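Local coordinates for N-acetylneuraminic acid (Sialic acid) synthetase (Leptospira borgpetersenii serovar Hardjo-bovis, PDB 6NCS), which probably makes N-acylneuraminate 9-phosphate or a related sialic acid on a TIM-barrel scaffold that holds a manganese ion, at residues Phe27-Gly33 / Ala55-Gln61; Arg45-Ala50 / His231-Asp235; Leu137-Asp142 / Ile165-Ser171. All coordinates share one frame; numbering follows the deposited sequence.

Interaction 1 (Phe27-Gly33 / Ala55-Gln61)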
loop_
_atom_site.group_PDB
_atom_site.type_symbol
_atom_site.label_atom_id
_atom_site.label_comp_id
_atom_site.label_asym_id
_atom_site.label_seq_id
_atom_site.Cartn_x
_atom_site.Cartn_y
_atom_site.Cartn_z
ATOM N N PHE A 27 -5.552 -14.327 -0.995
ATOM C CA PHE A 27 -6.454 -15.239 -1.684
ATOM C C PHE A 27 -6.932 -14.563 -2.963
ATOM O O PHE A 27 -7.556 -13.499 -2.902
ATOM C CB PHE A 27 -7.619 -15.561 -0.748
ATOM C CG PHE A 27 -8.520 -16.642 -1.231
ATOM C CD1 PHE A 27 -8.163 -17.976 -1.076
ATOM C CD2 PHE A 27 -9.757 -16.334 -1.780
ATOM C CE1 PHE A 27 -9.019 -18.985 -1.500
ATOM C CE2 PHE A 27 -10.624 -17.342 -2.208
ATOM C CZ PHE A 27 -10.251 -18.662 -2.070
ATOM N N ILE A 28 -6.625 -15.153 -4.121
ATOM C CA ILE A 28 -6.893 -14.512 -5.416
ATOM C C ILE A 28 -8.034 -15.235 -6.124
ATOM O O ILE A 28 -7.955 -16.447 -6.367
ATOM C CB ILE A 28 -5.633 -14.476 -6.291
ATOM C CG1 ILE A 28 -4.572 -13.601 -5.609
ATOM C CG2 ILE A 28 -5.963 -13.875 -7.674
ATOM C CD1 ILE A 28 -3.222 -13.629 -6.273
ATOM N N ILE A 29 -9.073 -14.477 -6.484
ATOM C CA ILE A 29 -10.295 -14.993 -7.097
ATOM C C ILE A 29 -10.335 -14.505 -8.535
ATOM O O ILE A 29 -10.297 -13.296 -8.778
ATOM C CB ILE A 29 -11.552 -14.510 -6.354
ATOM C CG1 ILE A 29 -11.589 -15.039 -4.915
ATOM C CG2 ILE A 29 -12.831 -14.935 -7.114
ATOM C CD1 ILE A 29 -12.392 -14.107 -3.975
ATOM N N ALA A 30 -10.449 -15.438 -9.480
ATOM C CA ALA A 30 -10.694 -15.117 -10.878
ATOM C C ALA A 30 -12.204 -15.062 -11.084
ATOM O O ALA A 30 -12.882 -16.074 -10.927
ATOM C CB ALA A 30 -10.048 -16.173 -11.776
ATOM N N GLU A 31 -12.741 -13.877 -11.398
ATOM C CA GLU A 31 -14.186 -13.723 -11.581
ATOM C C GLU A 31 -14.493 -14.034 -13.042
ATOM O O GLU A 31 -14.305 -13.194 -13.921
ATOM C CB GLU A 31 -14.641 -12.322 -11.160
ATOM C CG GLU A 31 -15.939 -11.790 -11.805
ATOM C CD GLU A 31 -17.207 -12.480 -11.326
ATOM O OE1 GLU A 31 -18.207 -11.770 -11.072
ATOM O OE2 GLU A 31 -17.213 -13.725 -11.214
ATOM N N ALA A 32 -14.928 -15.271 -13.303
ATOM C CA ALA A 32 -15.363 -15.629 -14.647
ATOM C C ALA A 32 -16.643 -14.897 -15.008
ATOM O O ALA A 32 -16.874 -14.597 -16.183
ATOM C CB ALA A 32 -15.574 -17.139 -14.762
ATOM N N GLY A 33 -17.478 -14.623 -14.014
ATOM C CA GLY A 33 -18.641 -13.777 -14.201
ATOM C C GLY A 33 -19.563 -14.352 -15.251
ATOM O O GLY A 33 -19.995 -15.510 -15.161
ATOM N N ALA A 55 -4.401 -19.152 -9.735
ATOM C CA ALA A 55 -5.428 -18.495 -8.938
ATOM C C ALA A 55 -5.946 -19.448 -7.870
ATOM O O ALA A 55 -5.987 -20.669 -8.066
ATOM C CB ALA A 55 -6.596 -18.042 -9.830
ATOM N N ASN A 56 -6.349 -18.890 -6.723
ATOM C CA ASN A 56 -6.847 -19.756 -5.652
ATOM C C ASN A 56 -8.255 -20.247 -5.929
ATOM O O ASN A 56 -8.619 -21.365 -5.526
ATOM C CB ASN A 56 -6.830 -19.030 -4.305
ATOM C CG ASN A 56 -5.451 -18.580 -3.907
ATOM O OD1 ASN A 56 -5.047 -17.452 -4.183
ATOM N ND2 ASN A 56 -4.711 -19.461 -3.239
ATOM N N ALA A 57 -9.055 -19.435 -6.610
ATOM C CA ALA A 57 -10.459 -19.751 -6.800
ATOM C C ALA A 57 -10.930 -19.186 -8.130
ATOM O O ALA A 57 -10.367 -18.213 -8.637
ATOM C CB ALA A 57 -11.304 -19.192 -5.647
ATOM N N ILE A 58 -11.969 -19.805 -8.694
ATOM C CA ILE A 58 -12.676 -19.239 -9.839
ATOM C C ILE A 58 -14.157 -19.140 -9.484
ATOM O O ILE A 58 -14.733 -20.059 -8.888
ATOM C CB ILE A 58 -12.434 -20.051 -11.133
ATOM C CG1 ILE A 58 -13.119 -19.393 -12.331
ATOM C CG2 ILE A 58 -12.860 -21.527 -10.967
ATOM C CD1 ILE A 58 -12.662 -19.924 -13.682
ATOM N N LYS A 59 -14.760 -17.997 -9.822
ATOM C CA LYS A 59 -16.095 -17.639 -9.370
ATOM C C LYS A 59 -17.020 -17.451 -10.568
ATOM O O LYS A 59 -16.627 -16.858 -11.578
ATOM C CB LYS A 59 -16.056 -16.350 -8.532
ATOM C CG LYS A 59 -17.339 -16.061 -7.775
ATOM C CD LYS A 59 -17.271 -14.698 -7.086
ATOM C CE LYS A 59 -17.510 -13.604 -8.096
ATOM N NZ LYS A 59 -18.742 -13.990 -8.869
ATOM N N PHE A 60 -18.249 -17.954 -10.450
ATOM C CA PHE A 60 -19.277 -17.831 -11.481
ATOM C C PHE A 60 -20.469 -17.070 -10.894
ATOM O O PHE A 60 -20.429 -16.615 -9.749
ATOM C CB PHE A 60 -19.651 -19.223 -12.031
ATOM C CG PHE A 60 -18.542 -19.868 -12.841
ATOM C CD1 PHE A 60 -18.494 -19.720 -14.220
ATOM C CD2 PHE A 60 -17.532 -20.591 -12.217
ATOM C CE1 PHE A 60 -17.461 -20.291 -14.973
ATOM C CE2 PHE A 60 -16.495 -21.167 -12.955
ATOM C CZ PHE A 60 -16.464 -21.020 -14.336
ATOM N N GLN A 61 -21.517 -16.875 -11.693
ATOM C CA GLN A 61 -22.707 -16.150 -11.252
ATOM C C GLN A 61 -23.935 -17.024 -11.454
ATOM O O GLN A 61 -24.114 -17.601 -12.531
ATOM C CB GLN A 61 -22.886 -14.824 -12.003
ATOM C CG GLN A 61 -21.767 -13.827 -11.685
ATOM C CD GLN A 61 -21.901 -12.509 -12.421
ATOM O OE1 GLN A 61 -22.953 -12.183 -12.967
ATOM N NE2 GLN A 61 -20.809 -11.747 -12.456
HETATM O O HOH W 1 -21.492 -17.540 -14.423
#
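E31 and K59 meet in a salt bridge, K59 NZ lying 2.8 Å from E31 OE2 and coming from above the carboxylate plane, 38° out of it. The other oxygen is gripped as well: Q61 NE2 donates to E31 OE1 over 2.9 Å from the opposite face of the carboxylate, with OE1 in the plane of the Q61 amide. Bends at chi3 and chi4 curl K59 back over E31 and bring CE as well as NZ against OE2, K59 CE being 3.1 Å from E31 OE2. K59 NZ has further partners in T106 and a bound citrate, probably from the crystallisation liquor.

Beneath these side chains the backbones pair in parallel register, I29 with A57, A30 with I58 and E31 with K59. A30 N reaches A57 O at 2.9 Å in a nearly straight bond (174°), and A30 O receives K59 N. At the start of the pairing N56 OD1 takes the I28 amide at 2.8 Å, a side chain standing in for a backbone acceptor.

Packing follows outward. N56 CB sits over one face of the F27 ring in a CH-pi contact, 3.9 Å from the centroid, and A57 CB lies beside CZ of the same ring. Near the other end A32 CB covers a face of F60, 4.0 Å from the ring centroid.

Strands 27-33 and 57-61, joined through helix 40-52, form a beta-alpha-beta unit of the TIM barrel, where E31 touches H231 and lies about 4 Å (nearest atoms) from the manganese ion.

Interaction 2 (Arg45-Ala50 / His231-Asp235). With MN (manganese (II) ion), chain C.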
loop_
_atom_site.group_PDB
_atom_site.type_symbol
_atom_site.label_atom_id
_atom_site.label_comp_id
_atom_site.label_asym_id
_atom_site.label_seq_id
_atom_site.Cartn_x
_atom_site.Cartn_y
_atom_site.Cartn_z
ATOM N N ARG A 45 -12.895 -24.471 -20.023
ATOM C CA ARG A 45 -11.580 -23.979 -20.413
ATOM C C ARG A 45 -11.110 -22.866 -19.488
ATOM O O ARG A 45 -9.920 -22.777 -19.162
ATOM C CB ARG A 45 -11.616 -23.481 -21.861
ATOM C CG ARG A 45 -10.338 -22.810 -22.313
ATOM C CD ARG A 45 -10.446 -22.315 -23.746
ATOM N NE ARG A 45 -9.281 -21.524 -24.118
ATOM C CZ ARG A 45 -9.242 -20.696 -25.152
ATOM N NH1 ARG A 45 -10.315 -20.546 -25.925
ATOM N NH2 ARG A 45 -8.131 -20.018 -25.411
ATOM N N MET A 46 -12.032 -22.004 -19.055
ATOM C CA MET A 46 -11.653 -20.930 -18.140
ATOM C C MET A 46 -11.128 -21.501 -16.830
ATOM O O MET A 46 -10.145 -20.992 -16.269
ATOM C CB MET A 46 -12.849 -20.003 -17.903
ATOM C CG MET A 46 -13.276 -19.237 -19.152
ATOM S SD MET A 46 -14.745 -18.210 -18.863
ATOM C CE MET A 46 -14.016 -16.816 -17.979
ATOM N N ILE A 47 -11.751 -22.581 -16.349
ATOM C CA ILE A 47 -11.275 -23.237 -15.132
ATOM C C ILE A 47 -9.863 -23.771 -15.336
ATOM O O ILE A 47 -8.972 -23.550 -14.505
ATOM C CB ILE A 47 -12.226 -24.369 -14.717
ATOM C CG1 ILE A 47 -13.606 -23.839 -14.322
ATOM C CG2 ILE A 47 -11.610 -25.166 -13.572
ATOM C CD1 ILE A 47 -14.638 -24.966 -14.142
ATOM N N ASP A 48 -9.652 -24.523 -16.423
ATOM C CA ASP A 48 -8.328 -25.084 -16.700
ATOM C C ASP A 48 -7.251 -24.010 -16.677
ATOM O O ASP A 48 -6.204 -24.172 -16.037
ATOM C CB ASP A 48 -8.308 -25.777 -18.066
ATOM C CG ASP A 48 -9.242 -26.970 -18.152
ATOM O OD1 ASP A 48 -9.751 -27.439 -17.115
ATOM O OD2 ASP A 48 -9.461 -27.439 -19.289
ATOM N N GLU A 49 -7.486 -22.897 -17.381
ATOM C CA GLU A 49 -6.428 -21.910 -17.522
ATOM C C GLU A 49 -6.272 -21.050 -16.270
ATOM O O GLU A 49 -5.171 -20.547 -16.004
ATOM C CB GLU A 49 -6.682 -21.066 -18.774
ATOM C CG GLU A 49 -6.707 -21.954 -20.016
ATOM C CD GLU A 49 -6.551 -21.206 -21.326
ATOM O OE1 GLU A 49 -6.009 -20.084 -21.325
ATOM O OE2 GLU A 49 -6.961 -21.757 -22.371
ATOM N N ALA A 50 -7.344 -20.891 -15.487
ATOM C CA ALA A 50 -7.225 -20.219 -14.191
ATOM C C ALA A 50 -6.432 -21.066 -13.212
ATOM O O ALA A 50 -5.669 -20.535 -12.394
ATOM C CB ALA A 50 -8.609 -19.917 -13.612
ATOM N N HIS A 231 -11.882 -9.641 -12.586
ATOM C CA HIS A 231 -12.615 -10.273 -13.676
ATOM C C HIS A 231 -11.643 -10.937 -14.641
ATOM O O HIS A 231 -10.500 -10.502 -14.810
ATOM C CB HIS A 231 -13.479 -9.259 -14.424
ATOM C CG HIS A 231 -14.716 -8.864 -13.682
ATOM N ND1 HIS A 231 -15.981 -9.191 -14.118
ATOM C CD2 HIS A 231 -14.881 -8.178 -12.524
ATOM C CE1 HIS A 231 -16.875 -8.722 -13.266
ATOM N NE2 HIS A 231 -16.233 -8.102 -12.291
ATOM N N TYR A 232 -12.121 -11.988 -15.298
ATOM C CA TYR A 232 -11.234 -12.935 -15.948
ATOM C C TYR A 232 -11.866 -13.450 -17.233
ATOM O O TYR A 232 -13.075 -13.695 -17.295
ATOM C CB TYR A 232 -10.909 -14.069 -14.957
ATOM C CG TYR A 232 -10.348 -15.322 -15.571
ATOM C CD1 TYR A 232 -9.132 -15.305 -16.246
ATOM C CD2 TYR A 232 -11.016 -16.534 -15.449
ATOM C CE1 TYR A 232 -8.618 -16.459 -16.811
ATOM C CE2 TYR A 232 -10.498 -17.695 -16.000
ATOM C CZ TYR A 232 -9.301 -17.649 -16.681
ATOM O OH TYR A 232 -8.787 -18.797 -17.235
ATOM N N THR A 233 -11.039 -13.566 -18.271
ATOM C CA THR A 233 -11.444 -14.082 -19.571
ATOM C C THR A 233 -10.288 -14.904 -20.118
ATOM O O THR A 233 -9.127 -14.626 -19.811
ATOM C CB THR A 233 -11.798 -12.950 -20.554
ATOM O OG1 THR A 233 -12.164 -13.500 -21.826
ATOM C CG2 THR A 233 -10.614 -11.997 -20.750
ATOM N N VAL A 234 -10.594 -15.926 -20.925
ATOM C CA VAL A 234 -9.485 -16.600 -21.594
ATOM C C VAL A 234 -9.024 -15.854 -22.833
ATOM O O VAL A 234 -7.925 -16.131 -23.328
ATOM C CB VAL A 234 -9.790 -18.058 -21.982
ATOM C CG1 VAL A 234 -10.031 -18.900 -20.729
ATOM C CG2 VAL A 234 -10.940 -18.133 -22.966
ATOM N N ASP A 235 -9.810 -14.893 -23.328
ATOM C CA ASP A 235 -9.489 -14.211 -24.577
ATOM C C ASP A 235 -10.370 -12.979 -24.751
ATOM O O ASP A 235 -11.569 -13.107 -25.015
ATOM C CB ASP A 235 -9.671 -15.188 -25.743
ATOM C CG ASP A 235 -9.183 -14.635 -27.078
ATOM O OD1 ASP A 235 -8.743 -13.467 -27.153
ATOM O OD2 ASP A 235 -9.250 -15.396 -28.063
HETATM MN MN MN C . -17.471 -7.515 -10.549
HETATM O O HOH W 2 -6.290 -18.601 -23.363
HETATM O O HOH W 3 -16.176 -8.554 -9.504
#
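Y232 and V234 share the contact with helix 40-52, just beyond H231, which reaches the other way and binds the manganese ion through NE2 at 2.2 Å. H210 shares that ion. With CG of Y232 anti to its amide nitrogen (chi1 163°), the ring extends to the helix and its hydroxyl donates to M46 O over 2.8 Å, in the carbonyl plane and on a lone pair, at a C=O...O angle of 124°. M46 O also accepts the helical bond from A50 N, so two donors hold it. M46 and Y232 run past each other in opposite directions, M46 CB lying 3.8 Å from Y232 CE2, while A50 CB approaches the same ring atom.

At T233 the chain turns: OG1 accepts from D235 N at 3.1 Å, an ST turn, and is also hydrogen-bonded to N35. V234 then faces the helix with both methyls. CG1 packs on M46 CG at 3.6 Å, whereas CG2 stands over the centre of the R45 guanidinium, 3.7 Å above its plane. R45 NE makes a salt bridge to E49 OE2 (2.9 Å, 176°), in the guanidinium plane but above the E49 carboxylate. A water donates to E49 OE1 and V234 O, bridging helix and loop.

Adjacent residues thus split their roles: H231 serves the metal, while Y232 and V234 fix the loop through one directed hydrogen bond, a water bridge, methyl-on-guanidinium packing and apolar contact.

Interaction 3 (Leu137-Asp142 / Ile165-Ser171)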
loop_
_atom_site.group_PDB
_atom_site.type_symbol
_atom_site.label_atom_id
_atom_site.label_comp_id
_atom_site.label_asym_id
_atom_site.label_seq_id
_atom_site.Cartn_x
_atom_site.Cartn_y
_atom_site.Cartn_z
ATOM N N LEU A 137 -29.067 -11.354 1.950
ATOM C CA LEU A 137 -28.028 -11.339 2.979
ATOM C C LEU A 137 -28.398 -12.237 4.149
ATOM O O LEU A 137 -27.565 -13.004 4.645
ATOM C CB LEU A 137 -27.796 -9.913 3.470
ATOM C CG LEU A 137 -27.282 -8.908 2.454
ATOM C CD1 LEU A 137 -27.316 -7.517 3.070
ATOM C CD2 LEU A 137 -25.865 -9.281 2.037
ATOM N N GLU A 138 -29.645 -12.141 4.619
ATOM C CA GLU A 138 -30.075 -12.977 5.732
ATOM C C GLU A 138 -30.006 -14.455 5.363
ATOM O O GLU A 138 -29.662 -15.295 6.201
ATOM C CB GLU A 138 -31.491 -12.585 6.166
ATOM C CG GLU A 138 -31.527 -11.300 6.996
ATOM C CD GLU A 138 -32.937 -10.868 7.368
ATOM O OE1 GLU A 138 -33.895 -11.263 6.666
ATOM O OE2 GLU A 138 -33.087 -10.124 8.361
ATOM N N ALA A 139 -30.327 -14.796 4.115
ATOM C CA ALA A 139 -30.232 -16.195 3.708
ATOM C C ALA A 139 -28.779 -16.649 3.650
ATOM O O ALA A 139 -28.462 -17.791 4.006
ATOM C CB ALA A 139 -30.908 -16.403 2.356
ATOM N N ALA A 140 -27.885 -15.775 3.186
ATOM C CA ALA A 140 -26.467 -16.109 3.180
ATOM C C ALA A 140 -25.936 -16.292 4.599
ATOM O O ALA A 140 -25.179 -17.232 4.871
ATOM C CB ALA A 140 -25.681 -15.023 2.449
ATOM N N ALA A 141 -26.327 -15.406 5.515
ATOM C CA ALA A 141 -25.879 -15.537 6.900
ATOM C C ALA A 141 -26.410 -16.818 7.535
ATOM O O ALA A 141 -25.690 -17.488 8.286
ATOM C CB ALA A 141 -26.317 -14.312 7.703
ATOM N N ASP A 142 -27.674 -17.169 7.258
ATOM C CA ASP A 142 -28.282 -18.367 7.834
ATOM C C ASP A 142 -27.686 -19.656 7.286
ATOM O O ASP A 142 -27.837 -20.711 7.913
ATOM C CB ASP A 142 -29.790 -18.377 7.570
ATOM C CG ASP A 142 -30.510 -17.246 8.268
ATOM O OD1 ASP A 142 -29.884 -16.589 9.128
ATOM O OD2 ASP A 142 -31.697 -17.004 7.949
ATOM N N ILE A 165 -25.733 -8.279 9.926
ATOM C CA ILE A 165 -26.498 -9.476 9.589
ATOM C C ILE A 165 -25.640 -10.725 9.764
ATOM O O ILE A 165 -26.099 -11.742 10.299
ATOM C CB ILE A 165 -27.058 -9.352 8.161
ATOM C CG1 ILE A 165 -28.067 -8.203 8.113
ATOM C CG2 ILE A 165 -27.706 -10.668 7.716
ATOM C CD1 ILE A 165 -28.483 -7.807 6.723
ATOM N N PHE A 166 -24.374 -10.651 9.361
ATOM C CA PHE A 166 -23.485 -11.805 9.462
ATOM C C PHE A 166 -22.898 -11.960 10.854
ATOM O O PHE A 166 -22.736 -13.093 11.322
ATOM C CB PHE A 166 -22.392 -11.696 8.396
ATOM C CG PHE A 166 -22.955 -11.671 7.009
ATOM C CD1 PHE A 166 -23.330 -12.853 6.388
ATOM C CD2 PHE A 166 -23.189 -10.469 6.362
ATOM C CE1 PHE A 166 -23.919 -12.840 5.129
ATOM C CE2 PHE A 166 -23.765 -10.448 5.099
ATOM C CZ PHE A 166 -24.126 -11.631 4.481
ATOM N N LYS A 167 -22.612 -10.851 11.541
ATOM C CA LYS A 167 -22.184 -10.944 12.935
ATOM C C LYS A 167 -23.229 -11.653 13.784
ATOM O O LYS A 167 -22.891 -12.509 14.612
ATOM C CB LYS A 167 -21.903 -9.550 13.496
ATOM N N LYS A 168 -24.509 -11.322 13.576
ATOM C CA LYS A 168 -25.583 -11.917 14.361
ATOM C C LYS A 168 -25.634 -13.436 14.234
ATOM O O LYS A 168 -26.053 -14.113 15.176
ATOM C CB LYS A 168 -26.927 -11.308 13.949
ATOM N N LYS A 169 -25.225 -13.996 13.096
ATOM C CA LYS A 169 -25.226 -15.444 12.916
ATOM C C LYS A 169 -23.833 -16.057 13.041
ATOM O O LYS A 169 -23.668 -17.259 12.787
ATOM C CB LYS A 169 -25.831 -15.806 11.559
ATOM C CG LYS A 169 -27.308 -15.475 11.456
ATOM C CD LYS A 169 -28.105 -16.382 12.362
ATOM C CE LYS A 169 -29.589 -16.063 12.336
ATOM N NZ LYS A 169 -30.350 -17.047 13.155
ATOM N N LYS A 170 -22.834 -15.258 13.409
ATOM C CA LYS A 170 -21.447 -15.715 13.495
ATOM C C LYS A 170 -21.003 -16.376 12.191
ATOM O O LYS A 170 -20.288 -17.378 12.188
ATOM C CB LYS A 170 -21.250 -16.653 14.690
ATOM C CG LYS A 170 -21.552 -15.976 16.026
ATOM C CD LYS A 170 -20.956 -16.719 17.222
ATOM C CE LYS A 170 -21.914 -17.738 17.808
ATOM N NZ LYS A 170 -21.652 -18.007 19.256
ATOM N N SER A 171 -21.445 -15.816 11.068
ATOM C CA SER A 171 -20.989 -16.301 9.771
ATOM C C SER A 171 -19.501 -16.001 9.589
ATOM O O SER A 171 -19.036 -14.912 9.958
ATOM C CB SER A 171 -21.776 -15.633 8.639
ATOM O OG SER A 171 -23.176 -15.810 8.798
HETATM O O HOH W 4 -23.040 -17.940 6.758
HETATM O O HOH W 5 -24.026 -18.841 10.312
#
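F166 is turned toward A141 and L137 by its side-chain torsions: CG stands anti to the carbonyl carbon (chi1 -60°) and chi2 of -80° sets the ring so that its CD1-CE1 side meets helix 134-143. For I165, the chi1 of -65° and an extended chi2 send CD1 to L137 while CG2 takes a separate path to E138. This is helix-to-helix packing on the outside of the TIM barrel, between helices 134-143 and 156-168, which follow one another in the chain with strand 146-150 between them in a beta-alpha-beta-alpha succession.

Small residues allow the close approach. The CA atoms of A141 and F166 are 5.1 Å apart, and A141 CB touches F166 CD1 at 3.6 Å. The ring is met in its plane at the edge by A140 CB, 3.9 Å from CE1, and by L137 CD2, 3.8 Å from CZ; L137 and F166 cross at about a right angle. L137 CD1 also meets I165 CD1 at 3.8 Å, again with the side chains nearly perpendicular. Toward the barrel, F166 stacks on F173 and touches V147, while L137 touches L149, so the same residues that join the helices also cover the strands.

Helix 156-168 ends in a Schellman motif, with K170 at positive phi as the C-prime residue and S171 N bonded to F166 O. This turn brings K169 and S171 back to the end of 137-142. K169 crosses D142 obliquely, its CE against D142 OD1, and the charged ends stay beyond salt-bridge range, OD1 of D142 and NZ of K169 being 4.1 Å apart. Two waters bridge the helix ends; one links A140 O and S171 OG, the other donates to A141 O and to K169 O, at 3.0 Å each.

In the fold
Interactions 1 and 2 are neighbours, their centres 9 Å apart, and both draw on the unit of strand 27-33, helix 40-52 and strand 57-62. Their segments alternate along the chain, and they touch where A32 CB packs on M46 CE and E31 CG on H231 ND1. Interaction 3 follows interaction 1 in sequence and falls between the two segments of interaction 2; its centre is 22 Å from that of interaction 1 and 31 Å from that of interaction 2, and it lies on the opposite side of the chain's centre from interaction 2. Interactions 1 and 2 thus build the metal-side region of the barrel and tie it to a surrounding helix, whereas interaction 3 is outer-helix packing remote from the manganese.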